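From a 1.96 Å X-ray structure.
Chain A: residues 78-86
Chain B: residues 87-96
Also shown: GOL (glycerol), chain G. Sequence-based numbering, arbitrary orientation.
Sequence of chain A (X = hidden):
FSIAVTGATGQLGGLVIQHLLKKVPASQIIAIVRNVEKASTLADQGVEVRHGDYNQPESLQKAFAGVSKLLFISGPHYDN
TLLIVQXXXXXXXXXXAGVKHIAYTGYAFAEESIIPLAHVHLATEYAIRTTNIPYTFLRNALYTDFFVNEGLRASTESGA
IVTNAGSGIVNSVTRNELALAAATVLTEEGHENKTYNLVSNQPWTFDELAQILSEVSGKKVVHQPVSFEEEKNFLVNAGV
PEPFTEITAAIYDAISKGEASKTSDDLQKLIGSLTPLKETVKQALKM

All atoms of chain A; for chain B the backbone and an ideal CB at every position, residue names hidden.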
# COMPACT_ATOMS: atom_id res chain seq x y z
N TYR A 78 17.13 -1.11 -1.45
CA TYR A 78 17.87 -0.12 -2.23
C TYR A 78 16.85 0.79 -2.93
O TYR A 78 16.82 2.00 -2.69
CB TYR A 78 18.74 -0.83 -3.28
CG TYR A 78 19.94 -1.64 -2.77
CD1 TYR A 78 21.00 -1.93 -3.64
CD2 TYR A 78 20.04 -2.11 -1.44
CE1 TYR A 78 22.12 -2.67 -3.23
CE2 TYR A 78 21.16 -2.87 -1.01
CZ TYR A 78 22.20 -3.13 -1.93
OH TYR A 78 23.33 -3.86 -1.57
N ASP A 79 16.01 0.17 -3.77
CA ASP A 79 15.03 0.87 -4.59
C ASP A 79 13.64 0.56 -4.01
O ASP A 79 13.13 -0.55 -4.16
CB ASP A 79 15.19 0.39 -6.04
CG ASP A 79 14.21 1.05 -7.01
OD1 ASP A 79 13.21 1.70 -6.61
OD2 ASP A 79 14.46 0.88 -8.22
N ASN A 80 13.07 1.54 -3.32
CA ASN A 80 11.77 1.40 -2.67
C ASN A 80 10.63 1.12 -3.64
O ASN A 80 9.74 0.35 -3.33
CB ASN A 80 11.46 2.65 -1.87
CG ASN A 80 12.37 2.81 -0.66
OD1 ASN A 80 12.83 1.82 -0.09
ND2 ASN A 80 12.61 4.04 -0.25
N THR A 81 10.66 1.74 -4.82
CA THR A 81 9.59 1.51 -5.80
C THR A 81 9.66 0.10 -6.38
O THR A 81 8.63 -0.53 -6.60
CB THR A 81 9.61 2.58 -6.87
OG1 THR A 81 9.51 3.86 -6.23
CG2 THR A 81 8.44 2.39 -7.87
N LEU A 82 10.87 -0.38 -6.65
CA LEU A 82 11.05 -1.78 -7.05
C LEU A 82 10.61 -2.73 -5.96
O LEU A 82 9.98 -3.75 -6.23
CB LEU A 82 12.52 -2.08 -7.42
CG LEU A 82 12.84 -3.58 -7.56
CD1 LEU A 82 12.03 -4.17 -8.74
CD2 LEU A 82 14.36 -3.77 -7.79
N LEU A 83 10.95 -2.42 -4.71
CA LEU A 83 10.54 -3.25 -3.58
C LEU A 83 9.01 -3.46 -3.48
O LEU A 83 8.55 -4.53 -3.12
CB LEU A 83 11.09 -2.65 -2.29
CG LEU A 83 11.15 -3.57 -1.08
CD1 LEU A 83 11.94 -4.85 -1.44
CD2 LEU A 83 11.79 -2.82 0.06
N ILE A 84 8.23 -2.43 -3.80
CA ILE A 84 6.76 -2.53 -3.84
C ILE A 84 6.29 -3.60 -4.84
O ILE A 84 5.45 -4.46 -4.50
CB ILE A 84 6.14 -1.15 -4.10
CG1 ILE A 84 6.36 -0.30 -2.83
CG2 ILE A 84 4.66 -1.25 -4.59
CD1 ILE A 84 5.31 0.67 -2.52
N VAL A 85 6.84 -3.54 -6.06
CA VAL A 85 6.59 -4.56 -7.10
C VAL A 85 6.96 -5.95 -6.59
O VAL A 85 6.19 -6.89 -6.75
CB VAL A 85 7.34 -4.29 -8.46
CG1 VAL A 85 6.98 -5.34 -9.50
CG2 VAL A 85 6.99 -2.92 -9.00
N GLN A 86 8.15 -6.09 -6.00
CA GLN A 86 8.59 -7.40 -5.50
C GLN A 86 7.64 -7.92 -4.44
O GLN A 86 7.19 -9.08 -4.48
CB GLN A 86 10.01 -7.32 -4.95
CG GLN A 86 11.08 -7.12 -6.03
CD GLN A 86 12.46 -6.97 -5.45
OE1 GLN A 86 12.62 -6.69 -4.26
NE2 GLN A 86 13.48 -7.15 -6.28
N UNK B 87 -1.16 -2.17 -10.46
CA UNK B 87 -0.92 -0.81 -10.00
C UNK B 87 0.55 -0.61 -9.64
O UNK B 87 1.11 0.42 -9.93
CB UNK B 87 -1.81 -0.49 -8.80
N UNK B 88 1.18 -1.59 -9.01
CA UNK B 88 2.60 -1.46 -8.67
C UNK B 88 3.47 -1.34 -9.93
O UNK B 88 4.41 -0.55 -9.95
CB UNK B 88 3.05 -2.66 -7.83
N UNK B 89 3.14 -2.10 -10.98
CA UNK B 89 3.80 -1.99 -12.28
C UNK B 89 3.64 -0.60 -12.88
O UNK B 89 4.59 -0.05 -13.45
CB UNK B 89 3.24 -3.04 -13.25
N UNK B 90 2.43 -0.03 -12.77
CA UNK B 90 2.17 1.32 -13.30
C UNK B 90 3.08 2.36 -12.62
O UNK B 90 3.75 3.15 -13.29
CB UNK B 90 0.70 1.70 -13.10
N UNK B 91 3.08 2.35 -11.30
CA UNK B 91 3.85 3.30 -10.49
C UNK B 91 5.34 3.17 -10.81
O UNK B 91 6.02 4.20 -10.97
CB UNK B 91 3.60 3.07 -9.00
N UNK B 92 5.84 1.94 -10.92
CA UNK B 92 7.28 1.77 -11.23
C UNK B 92 7.61 2.29 -12.62
O UNK B 92 8.63 2.96 -12.81
CB UNK B 92 7.68 0.30 -11.12
N UNK B 93 6.75 1.99 -13.60
CA UNK B 93 6.91 2.50 -14.97
C UNK B 93 6.92 4.04 -14.99
O UNK B 93 7.80 4.66 -15.63
CB UNK B 93 5.79 1.97 -15.87
N UNK B 94 5.99 4.64 -14.26
CA UNK B 94 5.93 6.09 -14.12
C UNK B 94 7.22 6.65 -13.50
O UNK B 94 7.79 7.61 -14.01
CB UNK B 94 4.72 6.48 -13.27
N UNK B 95 7.69 6.03 -12.41
CA UNK B 95 8.94 6.45 -11.79
C UNK B 95 10.09 6.36 -12.83
O UNK B 95 10.82 7.34 -13.04
CB UNK B 95 9.24 5.59 -10.56
N UNK B 96 10.23 5.19 -13.46
CA UNK B 96 11.33 4.93 -14.42
C UNK B 96 11.30 5.87 -15.62
O UNK B 96 12.34 6.22 -16.15
CB UNK B 96 11.26 3.48 -14.92
C1 GOL G . 14.30 4.76 -4.51
O1 GOL G . 14.28 4.06 -3.28
C2 GOL G . 13.00 5.53 -4.72
O2 GOL G . 11.94 4.65 -5.03
C3 GOL G . 13.20 6.50 -5.87
O3 GOL G . 12.01 6.54 -6.63

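Chain B is helical throughout, with phi between -57° and -66° and psi between -34° and -53°, so proline and glycine are unlikely. Its axis runs at 160° to that of helix 80-86 of chain A, nearly antiparallel, with a closest approach of 9.0 Å. CA-to-CB vectors then sort the positions.

Position 87 has no atom of chain A within 5.5 Å of its ideal CB, so this contact hardly restricts it; it is H87(B), whose ring nitrogens bond elsewhere in the structure.

At 88 the vector points toward chain A, and the ideal CB lies 3.9 Å from I84(A) CG2 and 4.1 Å from V85(A) CA. With the backbones this near, a small residue such as alanine or serine suits best. A88(B) is found, its CB 3.8 Å from I84(A) CG2 and 4.1 Å from V85(A) CG2.

Position 89 points away, and many polar residues would serve. In N89(B), chi1 of -69° (m) brings the end back, leaving OD1 3.8 Å from V85(A) CG1.

Position 90 is out of reach and undetermined by chain A; it is V90(B).

At 91 the vector points toward chain A, but the nearest atom to the ideal CB, T81(A) CG2, is 5.0 Å away. A medium aliphatic side chain could close the gap: V91(B) does so, its CG1 4.3 Å from T81(A) CG2.

The ideal CB of 92 sits 3.9 Å from both V85(A) CG2 and T81(A) CG2, and L82(A) lies further along. A long chain with an apolar stem, such as methionine, lysine or glutamine, would fit. K92(B) is extended through chi3, placing CD 3.9 Å from V85(A) CG2 and CE 3.9 Å from L82(A) CD1.

Positions 93 and 94 have open choices as far as chain A shows; both are alanine, A93(B) pointing away and A94(B) out of reach.

At 95 the vector points toward chain A, with T81(A) CG2 4.3 Å from the ideal CB and the carboxylate of D79(A) beyond. Lysine or arginine is expected, arginine being able to meet both oxygens. R95(B) makes that paired salt bridge: NH1 to D79(A) OD1 at 2.9 Å and NH2 to D79(A) OD2 at 3.0 Å. T81(A) CB lies over one guanidinium face, 3.8 Å from R95(B) NH1. OD1 of D79(A) also caps its own helix, accepting from L82(A) N at 3.1 Å.

Position 96 points sideways, without a chain A neighbour. An acid would complement the two basic side chains: D96(B) OD2 is 2.7 Å from K92(B) NZ, and its OD1 2.8 Å from R95(B) NE, both salt bridges.

Chain B (87-96) HANVVKAARD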
# COMPACT_ATOMS: atom_id res chain seq x y z
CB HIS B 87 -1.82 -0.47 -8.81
CG HIS B 87 -3.26 -0.21 -9.18
ND1 HIS B 87 -4.12 0.47 -8.35
CD2 HIS B 87 -3.97 -0.52 -10.29
CE1 HIS B 87 -5.30 0.57 -8.94
NE2 HIS B 87 -5.23 -0.01 -10.12
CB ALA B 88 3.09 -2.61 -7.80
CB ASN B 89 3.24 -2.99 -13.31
CG ASN B 89 3.59 -4.42 -13.01
OD1 ASN B 89 4.56 -4.74 -12.32
ND2 ASN B 89 2.77 -5.33 -13.57
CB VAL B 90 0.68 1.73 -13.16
CG1 VAL B 90 0.49 3.20 -13.51
CG2 VAL B 90 -0.18 0.87 -14.08
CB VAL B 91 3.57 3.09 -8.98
CG1 VAL B 91 4.43 4.00 -8.12
CG2 VAL B 91 2.11 3.32 -8.68
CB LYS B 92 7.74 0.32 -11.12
CG LYS B 92 9.28 0.20 -11.09
CD LYS B 92 9.72 -1.21 -11.20
CE LYS B 92 11.25 -1.28 -11.23
NZ LYS B 92 11.71 -0.98 -12.60
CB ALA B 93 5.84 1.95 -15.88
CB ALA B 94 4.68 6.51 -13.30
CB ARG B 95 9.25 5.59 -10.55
CG ARG B 95 10.39 6.11 -9.63
CD ARG B 95 11.80 5.84 -10.21
NE ARG B 95 12.01 4.43 -10.55
CZ ARG B 95 12.47 3.52 -9.70
NH1 ARG B 95 12.77 3.86 -8.45
NH2 ARG B 95 12.62 2.27 -10.11
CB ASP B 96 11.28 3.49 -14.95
CG ASP B 96 11.56 2.45 -13.87
OD1 ASP B 96 12.06 2.83 -12.79
OD2 ASP B 96 11.28 1.25 -14.12
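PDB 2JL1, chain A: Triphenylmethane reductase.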